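Local coordinates for protein N5-carboxyaminoimidazole ribonucleotide synthetase (Bacillus anthracis, PDB 3QFF) that catalyses the ATP-dependent carboxylation of 5-aminoimidazole ribonucleotide with bicarbonate, a step of de novo purine biosynthesis in bacteria, at residues Y344-A349 with R353-V358; G23-M28 with T80-N85; T140-E145 with C185-W190. One frame throughout, in Å; residues are numbered along the deposited sequence.

Interaction 1: residues Y344-A349 with R353-V358; sequences YGKEEA and RKMGHV
Tyr344 N donates to Met355 O (3.0 Å) where the chain leaves strand 339-343; residues 344-349 then loop out and come back toward Arg353, just ahead of strand 354-361. This is the connecting loop of a beta-hairpin at the margin of an antiparallel sheet, and the returning strand carries a classic beta bulge: Met355 and Gly356 both face Ile321 of strand 316-322. The bulge glycine packs on the tyrosine. Gly356 CA lies over one face of the Tyr344 ring, a CH-pi contact with 3.4 Å from CA to the ring centroid. With CG beside its own backbone N (chi1 -53°), Tyr344 runs its ring along the strand until OH meets His357 ND1 at 2.7 Å, coming in at the edge of the imidazole. Either atom could be the donor, and the two ring planes stand 48° apart, rim to rim. His342 and His284 stack with this imidazole, while Gln287 makes a weak hydrogen bond to NE2.

Lys346 reaches back across the loop on an extended chain and places NZ 2.7 Å from Lys354 O, in the carbonyl plane; Gln24 of helix 24-35 takes a second bond from the same NZ. Water 1 joins Lys346 N to Met355 O, which therefore accepts two bonds. Met355 starts out away from the loop, but bends at chi2 and chi3 fold its thioether back, so that CE rests 3.9 Å from Ala349 CB and 3.8 Å from Lys346 CB. At the outer end Arg353 forms a salt bridge to Glu348, with the two flat groups turned 75° to each other. Arg353 NH1 meets Glu348 OE1 at 3.2 Å from above the carboxylate plane, and also makes a weak hydrogen bond to Glu348 O.

Interaction 2: residues G23-M28 with T80-N85; sequences GQLGRM and TYEFEN
Glu82 pushes its carboxylate against the first turn of helix 24-35 and touches it with both oxygens. OE1 takes a hydrogen bond from Gly23 N at 2.7 Å, received on the syn side and close to the carboxylate plane. OE2 is reached differently: Gly26 N approaches from above that plane, at 2.9 Å, along a fairly straight N-H line (165°). Two backbone amides three residues apart thus grip one carboxylate, which fixes its rotation against the helix. Beyond CG the glutamate chain is extended, although chi1 (144°) falls well short of the anti position; this carries the acid group straight out from the end of strand 78-81 to the amides.

Gly23, at the N-cap position, has no side chain, and Glu82 OE1 comes within 3.3 Å of its CA. The carbonyl of the same residue turns into the helix, where Gly23 O accepts from Arg27 N. Strand 16-20, the glycines Gly21, Gly23 and Gly26 and the helix that follows have the look of a Rossmann-type GxGxxG turn, in keeping with the Rossmann-like preATP-grasp domain of this family. In dinucleotide-binding members of that clan such a turn faces a pyrophosphate; here it receives a glutamate from the neighbouring parallel strand, whose backbone bonds to Ile20 hold the Glu82 region next to the turn.

Leu25 gives the carboxylate an apolar flank. Its CB sits 3.3 Å from Glu82 OE2, its side chain crossing that of the glutamate at about a right angle, and Glu82 CG follows at 4.1 Å from the same CB. Two residues further on, Arg27 leaves on another side of the helix, where its NH2 bonds to Lys34 O of the second subunit.

Interaction 3: residues T140-E145 with C185-W190; sequences TEAIAE and CILEKW. With ADP (adenosine-5'-diphosphate), chain C.
With CG anti to the backbone N (chi1 -172°) and chi2 at 85°, Leu187 swings its CD2 methyl out from strand 185-189 onto helix 136-146. There CD2 meets Ala142 CB at 3.7 Å and lies nearly as close to Ile143 N, 3.8 Å; Ile143 CG1 is 4.5 Å from Leu187 CD2. One leucine methyl thus covers the junction between two helix residues. Leu152 of the adjacent strand and Leu167 of the strand beyond it pack against Leu187, and Leu167 also touches Ile143.

The next residues serve the nucleotide. Glu188, extended beyond CG, accepts a hydrogen bond from ADP N6 at its OE2 (3.3 Å), while its OE1 makes salt bridges to Lys153 and Lys117. ADP N6 also donates to Lys189 O at 2.8 Å, so the amino group is read by one carboxylate and one backbone carbonyl. Trp190 turns an indole face to the C2 edge of the adenine, ADP C2 lying 3.4 Å above the ring plane, toward its rim. Val191 N, just beyond, bonds to ADP as well. Helix on one side and adenine on the other, this strand is part of the nucleotide pocket of an ATP-grasp domain.

How the interactions relate
Interactions 1 and 2 are direct neighbours, their centres about 14 Å apart, and join the C-terminal domain to the preATP-grasp domain. Tyr344 CG packs 3.4 Å from Gln24 CB, and Tyr344 CE2 reaches Met28 CE at 3.8 Å, so the hairpin loop rests on the first turns of the helix that Glu82 meets. Interaction 3 stands apart in the ATP-grasp domain, about 37 Å from interaction 1 and about 34 Å from interaction 2 between centres. ADP extends between these regions: while its adenine sits at interaction 3, its beta-phosphate comes, between nearest atoms, within about 9 Å of the Lys354 side chain and about 13 Å of the Leu25 side chain.

Interaction 1: residues Y344-A349 with R353-V358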
loop_
_atom_site.group_PDB
_atom_site.type_symbol
_atom_site.label_atom_id
_atom_site.label_comp_id
_atom_site.label_asym_id
_atom_site.label_seq_id
_atom_site.Cartn_x
_atom_site.Cartn_y
_atom_site.Cartn_z
ATOM N N TYR A 344 -9.133 -1.790 10.277
ATOM C CA TYR A 344 -9.696 -2.844 9.444
ATOM C C TYR A 344 -11.162 -2.637 9.025
ATOM O O TYR A 344 -11.682 -3.380 8.197
ATOM C CB TYR A 344 -9.531 -4.201 10.154
ATOM C CG TYR A 344 -8.112 -4.542 10.614
ATOM C CD1 TYR A 344 -7.903 -5.336 11.751
ATOM C CD2 TYR A 344 -6.988 -4.110 9.898
ATOM C CE1 TYR A 344 -6.614 -5.691 12.175
ATOM C CE2 TYR A 344 -5.685 -4.450 10.318
ATOM C CZ TYR A 344 -5.516 -5.247 11.453
ATOM O OH TYR A 344 -4.260 -5.582 11.865
ATOM N N GLY A 345 -11.824 -1.631 9.587
ATOM C CA GLY A 345 -13.221 -1.346 9.231
ATOM C C GLY A 345 -14.236 -2.263 9.897
ATOM O O GLY A 345 -15.319 -2.494 9.358
ATOM N N LYS A 346 -13.878 -2.797 11.060
ATOM C CA LYS A 346 -14.800 -3.599 11.843
ATOM C C LYS A 346 -15.735 -2.676 12.627
ATOM O O LYS A 346 -15.322 -1.616 13.113
ATOM C CB LYS A 346 -14.047 -4.549 12.781
ATOM C CG LYS A 346 -13.385 -5.732 12.073
ATOM C CD LYS A 346 -12.388 -6.418 12.993
ATOM C CE LYS A 346 -11.735 -7.648 12.332
ATOM N NZ LYS A 346 -10.925 -8.438 13.337
ATOM N N GLU A 347 -16.993 -3.088 12.736
ATOM C CA GLU A 347 -18.021 -2.274 13.380
ATOM C C GLU A 347 -17.991 -2.429 14.902
ATOM O O GLU A 347 -17.744 -1.462 15.628
ATOM C CB GLU A 347 -19.396 -2.635 12.824
ATOM C CG GLU A 347 -20.366 -1.471 12.799
ATOM C CD GLU A 347 -21.806 -1.928 12.915
ATOM O OE1 GLU A 347 -22.228 -2.805 12.117
ATOM O OE2 GLU A 347 -22.513 -1.412 13.809
ATOM N N GLU A 348 -18.221 -3.647 15.385
ATOM C CA GLU A 348 -18.238 -3.900 16.823
ATOM C C GLU A 348 -16.820 -4.004 17.377
ATOM O O GLU A 348 -15.973 -4.692 16.808
ATOM C CB GLU A 348 -19.029 -5.172 17.135
ATOM C CG GLU A 348 -19.616 -5.211 18.543
ATOM C CD GLU A 348 -19.843 -6.628 19.053
ATOM O OE1 GLU A 348 -19.729 -7.591 18.257
ATOM O OE2 GLU A 348 -20.131 -6.778 20.261
ATOM N N ALA A 349 -16.575 -3.332 18.497
ATOM C CA ALA A 349 -15.241 -3.281 19.092
ATOM C C ALA A 349 -15.098 -4.166 20.338
ATOM O O ALA A 349 -14.806 -3.677 21.433
ATOM C CB ALA A 349 -14.856 -1.835 19.398
ATOM N N ARG A 353 -10.946 -8.293 20.199
ATOM C CA ARG A 353 -11.029 -8.330 18.748
ATOM C C ARG A 353 -9.929 -7.420 18.200
ATOM O O ARG A 353 -9.682 -6.338 18.737
ATOM C CB ARG A 353 -12.414 -7.868 18.296
ATOM C CG ARG A 353 -12.650 -7.852 16.797
ATOM C CD ARG A 353 -14.135 -7.661 16.503
ATOM N NE ARG A 353 -14.855 -8.926 16.593
ATOM C CZ ARG A 353 -16.181 -9.050 16.647
ATOM N NH1 ARG A 353 -16.964 -7.975 16.630
ATOM N NH2 ARG A 353 -16.725 -10.258 16.718
ATOM N N LYS A 354 -9.262 -7.887 17.153
ATOM C CA LYS A 354 -8.211 -7.129 16.495
ATOM C C LYS A 354 -8.861 -6.112 15.575
ATOM O O LYS A 354 -9.535 -6.486 14.619
ATOM C CB LYS A 354 -7.274 -8.081 15.726
ATOM C CG LYS A 354 -6.366 -8.905 16.652
ATOM C CD LYS A 354 -5.668 -10.041 15.908
ATOM C CE LYS A 354 -4.922 -10.967 16.905
ATOM N NZ LYS A 354 -4.234 -12.070 16.174
ATOM N N MET A 355 -8.683 -4.828 15.885
ATOM C CA MET A 355 -9.354 -3.732 15.153
ATOM C C MET A 355 -8.416 -3.070 14.144
ATOM O O MET A 355 -8.874 -2.465 13.183
ATOM C CB MET A 355 -9.885 -2.658 16.127
ATOM C CG MET A 355 -10.783 -3.224 17.260
ATOM S SD MET A 355 -12.259 -4.064 16.669
ATOM C CE MET A 355 -13.184 -2.683 15.977
ATOM N N GLY A 356 -7.114 -3.168 14.403
ATOM C CA GLY A 356 -6.090 -2.629 13.523
ATOM C C GLY A 356 -4.706 -2.937 14.041
ATOM O O GLY A 356 -4.526 -3.799 14.932
ATOM N N HIS A 357 -3.725 -2.235 13.483
ATOM C CA HIS A 357 -2.357 -2.230 13.999
ATOM C C HIS A 357 -1.679 -0.908 13.639
ATOM O O HIS A 357 -2.106 -0.206 12.710
ATOM C CB HIS A 357 -1.547 -3.432 13.466
ATOM C CG HIS A 357 -1.320 -3.403 11.984
ATOM N ND1 HIS A 357 -2.207 -3.960 11.087
ATOM C CD2 HIS A 357 -0.293 -2.916 11.248
ATOM C CE1 HIS A 357 -1.742 -3.801 9.860
ATOM N NE2 HIS A 357 -0.585 -3.169 9.929
ATOM N N VAL A 358 -0.631 -0.565 14.372
ATOM C CA VAL A 358 0.178 0.580 14.008
ATOM C C VAL A 358 1.630 0.131 13.865
ATOM O O VAL A 358 2.158 -0.580 14.730
ATOM C CB VAL A 358 -0.002 1.775 15.008
ATOM C CG1 VAL A 358 0.357 1.367 16.430
ATOM C CG2 VAL A 358 0.811 2.998 14.572
HETATM O O HOH W 1 -11.589 -2.209 12.668
#

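Interaction 2: residues G23-M28 with T80-N85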
loop_
_atom_site.group_PDB
_atom_site.type_symbol
_atom_site.label_atom_id
_atom_site.label_comp_id
_atom_site.label_asym_id
_atom_site.label_seq_id
_atom_site.Cartn_x
_atom_site.Cartn_y
_atom_site.Cartn_z
ATOM N N GLY A 23 -12.191 -11.366 6.840
ATOM C CA GLY A 23 -11.595 -10.605 7.932
ATOM C C GLY A 23 -10.427 -9.730 7.457
ATOM O O GLY A 23 -10.230 -9.520 6.261
ATOM N N GLN A 24 -9.642 -9.222 8.390
ATOM C CA GLN A 24 -8.606 -8.246 8.032
ATOM C C GLN A 24 -7.527 -8.799 7.088
ATOM O O GLN A 24 -6.964 -8.064 6.296
ATOM C CB GLN A 24 -7.971 -7.635 9.282
ATOM C CG GLN A 24 -7.232 -8.608 10.187
ATOM C CD GLN A 24 -8.117 -9.254 11.250
ATOM O OE1 GLN A 24 -9.339 -9.313 11.118
ATOM N NE2 GLN A 24 -7.483 -9.777 12.300
ATOM N N LEU A 25 -7.235 -10.087 7.172
ATOM C CA LEU A 25 -6.206 -10.667 6.308
ATOM C C LEU A 25 -6.691 -10.674 4.874
ATOM O O LEU A 25 -5.929 -10.374 3.962
ATOM C CB LEU A 25 -5.832 -12.083 6.765
ATOM C CG LEU A 25 -5.335 -12.194 8.210
ATOM C CD1 LEU A 25 -5.001 -13.648 8.515
ATOM C CD2 LEU A 25 -4.105 -11.288 8.471
ATOM N N GLY A 26 -7.964 -11.017 4.692
ATOM C CA GLY A 26 -8.635 -10.854 3.408
ATOM C C GLY A 26 -8.625 -9.416 2.894
ATOM O O GLY A 26 -8.309 -9.183 1.729
ATOM N N ARG A 27 -8.975 -8.453 3.739
ATOM C CA ARG A 27 -8.986 -7.047 3.321
ATOM C C ARG A 27 -7.603 -6.588 2.841
ATOM O O ARG A 27 -7.476 -5.950 1.796
ATOM C CB ARG A 27 -9.459 -6.163 4.476
ATOM C CG ARG A 27 -9.401 -4.648 4.207
ATOM C CD ARG A 27 -9.696 -3.926 5.518
ATOM N NE ARG A 27 -9.734 -2.464 5.425
ATOM C CZ ARG A 27 -10.833 -1.743 5.195
ATOM N NH1 ARG A 27 -11.998 -2.339 4.970
ATOM N NH2 ARG A 27 -10.759 -0.411 5.168
ATOM N N MET A 28 -6.575 -6.927 3.603
ATOM C CA MET A 28 -5.218 -6.524 3.240
ATOM C C MET A 28 -4.665 -7.230 1.989
ATOM O O MET A 28 -3.952 -6.602 1.194
ATOM C CB MET A 28 -4.285 -6.644 4.440
ATOM C CG MET A 28 -4.530 -5.517 5.439
ATOM S SD MET A 28 -3.528 -5.615 6.920
ATOM C CE MET A 28 -4.274 -6.966 7.843
ATOM N N THR A 80 -7.905 -18.196 -2.995
ATOM C CA THR A 80 -7.075 -18.313 -1.804
ATOM C C THR A 80 -7.985 -18.209 -0.581
ATOM O O THR A 80 -9.192 -17.961 -0.706
ATOM C CB THR A 80 -5.906 -17.253 -1.787
ATOM O OG1 THR A 80 -5.096 -17.432 -0.617
ATOM C CG2 THR A 80 -6.449 -15.826 -1.810
ATOM N N TYR A 81 -7.420 -18.422 0.601
ATOM C CA TYR A 81 -8.211 -18.392 1.830
ATOM C C TYR A 81 -7.518 -17.597 2.922
ATOM O O TYR A 81 -6.286 -17.580 3.014
ATOM C CB TYR A 81 -8.436 -19.824 2.342
ATOM C CG TYR A 81 -7.124 -20.547 2.577
ATOM C CD1 TYR A 81 -6.557 -21.351 1.586
ATOM C CD2 TYR A 81 -6.423 -20.377 3.773
ATOM C CE1 TYR A 81 -5.323 -21.993 1.796
ATOM C CE2 TYR A 81 -5.200 -21.000 3.987
ATOM C CZ TYR A 81 -4.660 -21.803 3.006
ATOM O OH TYR A 81 -3.452 -22.403 3.242
ATOM N N GLU A 82 -8.332 -16.969 3.765
ATOM C CA GLU A 82 -7.892 -16.454 5.059
ATOM C C GLU A 82 -8.388 -17.418 6.136
ATOM O O GLU A 82 -7.682 -17.709 7.112
ATOM C CB GLU A 82 -8.481 -15.062 5.301
ATOM C CG GLU A 82 -8.837 -14.809 6.773
ATOM C CD GLU A 82 -9.676 -13.583 6.969
ATOM O OE1 GLU A 82 -10.890 -13.731 7.228
ATOM O OE2 GLU A 82 -9.115 -12.478 6.875
ATOM N N PHE A 83 -9.615 -17.903 5.950
ATOM C CA PHE A 83 -10.221 -18.831 6.892
ATOM C C PHE A 83 -9.624 -20.209 6.658
ATOM O O PHE A 83 -9.597 -20.698 5.529
ATOM C CB PHE A 83 -11.741 -18.847 6.747
ATOM C CG PHE A 83 -12.429 -19.810 7.687
ATOM C CD1 PHE A 83 -12.991 -20.997 7.198
ATOM C CD2 PHE A 83 -12.489 -19.546 9.058
ATOM C CE1 PHE A 83 -13.625 -21.905 8.066
ATOM C CE2 PHE A 83 -13.120 -20.450 9.936
ATOM C CZ PHE A 83 -13.690 -21.629 9.432
ATOM N N GLU A 84 -9.123 -20.811 7.734
ATOM C CA GLU A 84 -8.325 -22.029 7.643
ATOM C C GLU A 84 -9.128 -23.319 7.836
ATOM O O GLU A 84 -8.748 -24.371 7.306
ATOM C CB GLU A 84 -7.183 -21.988 8.654
ATOM C CG GLU A 84 -6.056 -21.040 8.291
ATOM C CD GLU A 84 -5.131 -20.790 9.461
ATOM O OE1 GLU A 84 -3.983 -21.262 9.414
ATOM O OE2 GLU A 84 -5.551 -20.127 10.434
ATOM N N ASN A 85 -10.231 -23.239 8.575
ATOM C CA ASN A 85 -10.975 -24.438 8.940
ATOM C C ASN A 85 -11.997 -24.874 7.878
ATOM O O ASN A 85 -13.134 -25.195 8.191
ATOM C CB ASN A 85 -11.607 -24.293 10.338
ATOM C CG ASN A 85 -12.060 -25.634 10.918
ATOM O OD1 ASN A 85 -11.380 -26.653 10.771
ATOM N ND2 ASN A 85 -13.228 -25.638 11.563
#

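Interaction 3: residues T140-E145 with C185-W190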
loop_
_atom_site.group_PDB
_atom_site.type_symbol
_atom_site.label_atom_id
_atom_site.label_comp_id
_atom_site.label_asym_id
_atom_site.label_seq_id
_atom_site.Cartn_x
_atom_site.Cartn_y
_atom_site.Cartn_z
ATOM N N THR A 140 -1.361 -39.491 31.958
ATOM C CA THR A 140 -0.559 -39.963 33.086
ATOM C C THR A 140 0.841 -40.371 32.640
ATOM O O THR A 140 1.838 -39.928 33.233
ATOM C CB THR A 140 -1.255 -41.112 33.853
ATOM O OG1 THR A 140 -2.534 -40.665 34.307
ATOM C CG2 THR A 140 -0.432 -41.532 35.061
ATOM N N GLU A 141 0.913 -41.194 31.591
ATOM C CA GLU A 141 2.193 -41.635 31.032
ATOM C C GLU A 141 3.038 -40.460 30.507
ATOM O O GLU A 141 4.265 -40.440 30.698
ATOM C CB GLU A 141 1.992 -42.692 29.930
ATOM C CG GLU A 141 1.695 -44.106 30.453
ATOM C CD GLU A 141 1.536 -45.167 29.348
ATOM O OE1 GLU A 141 0.873 -46.204 29.598
ATOM O OE2 GLU A 141 2.071 -44.975 28.232
ATOM N N ALA A 142 2.379 -39.492 29.859
ATOM C CA ALA A 142 3.065 -38.320 29.303
ATOM C C ALA A 142 3.710 -37.474 30.399
ATOM O O ALA A 142 4.888 -37.138 30.305
ATOM C CB ALA A 142 2.115 -37.477 28.449
ATOM N N ILE A 143 2.940 -37.141 31.435
ATOM C CA ILE A 143 3.484 -36.469 32.630
ATOM C C ILE A 143 4.719 -37.204 33.172
ATOM O O ILE A 143 5.732 -36.576 33.496
ATOM C CB ILE A 143 2.428 -36.335 33.748
ATOM C CG1 ILE A 143 1.271 -35.440 33.291
ATOM C CG2 ILE A 143 3.065 -35.773 35.024
ATOM C CD1 ILE A 143 -0.014 -35.642 34.071
ATOM N N ALA A 144 4.632 -38.530 33.256
ATOM C CA ALA A 144 5.740 -39.348 33.744
ATOM C C ALA A 144 6.993 -39.195 32.881
ATOM O O ALA A 144 8.087 -38.977 33.414
ATOM C CB ALA A 144 5.326 -40.820 33.840
ATOM N N GLU A 145 6.825 -39.302 31.561
ATOM C CA GLU A 145 7.939 -39.237 30.601
ATOM C C GLU A 145 8.574 -37.848 30.508
ATOM O O GLU A 145 9.802 -37.727 30.471
ATOM C CB GLU A 145 7.487 -39.656 29.195
ATOM C CG GLU A 145 7.261 -41.148 28.968
ATOM C CD GLU A 145 6.503 -41.416 27.670
ATOM O OE1 GLU A 145 5.319 -41.007 27.570
ATOM O OE2 GLU A 145 7.089 -42.028 26.745
ATOM N N CYS A 185 -5.549 -33.940 22.924
ATOM C CA CYS A 185 -4.485 -33.025 23.292
ATOM C C CYS A 185 -3.080 -33.503 22.928
ATOM O O CYS A 185 -2.855 -34.640 22.492
ATOM C CB CYS A 185 -4.554 -32.750 24.797
ATOM S SG CYS A 185 -6.026 -31.825 25.293
ATOM N N ILE A 186 -2.138 -32.591 23.114
ATOM C CA ILE A 186 -0.735 -32.885 23.057
ATOM C C ILE A 186 -0.125 -32.311 24.339
ATOM O O ILE A 186 -0.529 -31.244 24.792
ATOM C CB ILE A 186 -0.102 -32.256 21.769
ATOM C CG1 ILE A 186 1.315 -32.747 21.537
ATOM C CG2 ILE A 186 -0.145 -30.712 21.785
ATOM C CD1 ILE A 186 1.956 -32.084 20.310
ATOM N N LEU A 187 0.819 -33.029 24.931
ATOM C CA LEU A 187 1.612 -32.478 26.020
ATOM C C LEU A 187 3.027 -32.222 25.527
ATOM O O LEU A 187 3.654 -33.114 24.956
ATOM C CB LEU A 187 1.645 -33.416 27.227
ATOM C CG LEU A 187 2.290 -32.851 28.510
ATOM C CD1 LEU A 187 1.272 -32.067 29.302
ATOM C CD2 LEU A 187 2.878 -33.958 29.376
ATOM N N GLU A 188 3.519 -31.005 25.758
ATOM C CA GLU A 188 4.863 -30.601 25.339
ATOM C C GLU A 188 5.746 -30.252 26.529
ATOM O O GLU A 188 5.271 -29.640 27.492
ATOM C CB GLU A 188 4.794 -29.363 24.455
ATOM C CG GLU A 188 3.994 -29.501 23.174
ATOM C CD GLU A 188 3.983 -28.207 22.376
ATOM O OE1 GLU A 188 3.146 -28.082 21.461
ATOM O OE2 GLU A 188 4.799 -27.302 22.679
ATOM N N LYS A 189 7.024 -30.613 26.448
ATOM C CA LYS A 189 8.023 -30.123 27.400
ATOM C C LYS A 189 8.079 -28.608 27.369
ATOM O O LYS A 189 8.026 -27.997 26.303
ATOM C CB LYS A 189 9.412 -30.681 27.095
ATOM C CG LYS A 189 9.910 -31.726 28.071
ATOM C CD LYS A 189 11.306 -32.199 27.692
ATOM C CE LYS A 189 11.624 -33.563 28.299
ATOM N NZ LYS A 189 12.407 -34.413 27.357
ATOM N N TRP A 190 8.168 -28.010 28.550
ATOM C CA TRP A 190 8.350 -26.573 28.678
ATOM C C TRP A 190 9.705 -26.186 28.105
ATOM O O TRP A 190 10.735 -26.748 28.485
ATOM C CB TRP A 190 8.266 -26.158 30.148
ATOM C CG TRP A 190 8.415 -24.685 30.392
ATOM C CD1 TRP A 190 9.563 -24.015 30.741
ATOM C CD2 TRP A 190 7.378 -23.699 30.322
ATOM N NE1 TRP A 190 9.300 -22.671 30.883
ATOM C CE2 TRP A 190 7.968 -22.449 30.637
ATOM C CE3 TRP A 190 6.008 -23.748 30.026
ATOM C CZ2 TRP A 190 7.234 -21.255 30.655
ATOM C CZ3 TRP A 190 5.277 -22.560 30.046
ATOM C CH2 TRP A 190 5.895 -21.330 30.359
HETATM P PB ADP C . -1.760 -20.641 20.387
HETATM O O1B ADP C . -2.995 -20.398 21.222
HETATM O O2B ADP C . -2.012 -21.562 19.213
HETATM O O3B ADP C . -1.013 -19.374 20.043
HETATM P PA ADP C . 0.821 -21.650 21.296
HETATM O O1A ADP C . 1.414 -20.622 20.354
HETATM O O2A ADP C . 1.160 -23.114 21.135
HETATM O O3A ADP C . -0.793 -21.497 21.372
HETATM O "O5'" ADP C . 1.269 -21.257 22.789
HETATM C "C5'" ADP C . 0.812 -20.038 23.373
HETATM C "C4'" ADP C . 1.910 -19.458 24.251
HETATM O "O4'" ADP C . 2.256 -20.406 25.263
HETATM C "C3'" ADP C . 3.180 -19.177 23.463
HETATM O "O3'" ADP C . 3.240 -17.808 23.053
HETATM C "C2'" ADP C . 4.299 -19.534 24.421
HETATM O "O2'" ADP C . 4.742 -18.362 25.110
HETATM C "C1'" ADP C . 3.675 -20.489 25.426
HETATM N N9 ADP C . 4.141 -21.881 25.168
HETATM C C8 ADP C . 3.529 -22.787 24.376
HETATM N N7 ADP C . 4.207 -23.961 24.355
HETATM C C5 ADP C . 5.280 -23.823 25.150
HETATM C C6 ADP C . 6.415 -24.682 25.573
HETATM N N6 ADP C . 6.536 -25.959 25.129
HETATM N N1 ADP C . 7.327 -24.142 26.420
HETATM C C2 ADP C . 7.226 -22.877 26.871
HETATM N N3 ADP C . 6.225 -22.047 26.527
HETATM C C4 ADP C . 5.235 -22.452 25.688
#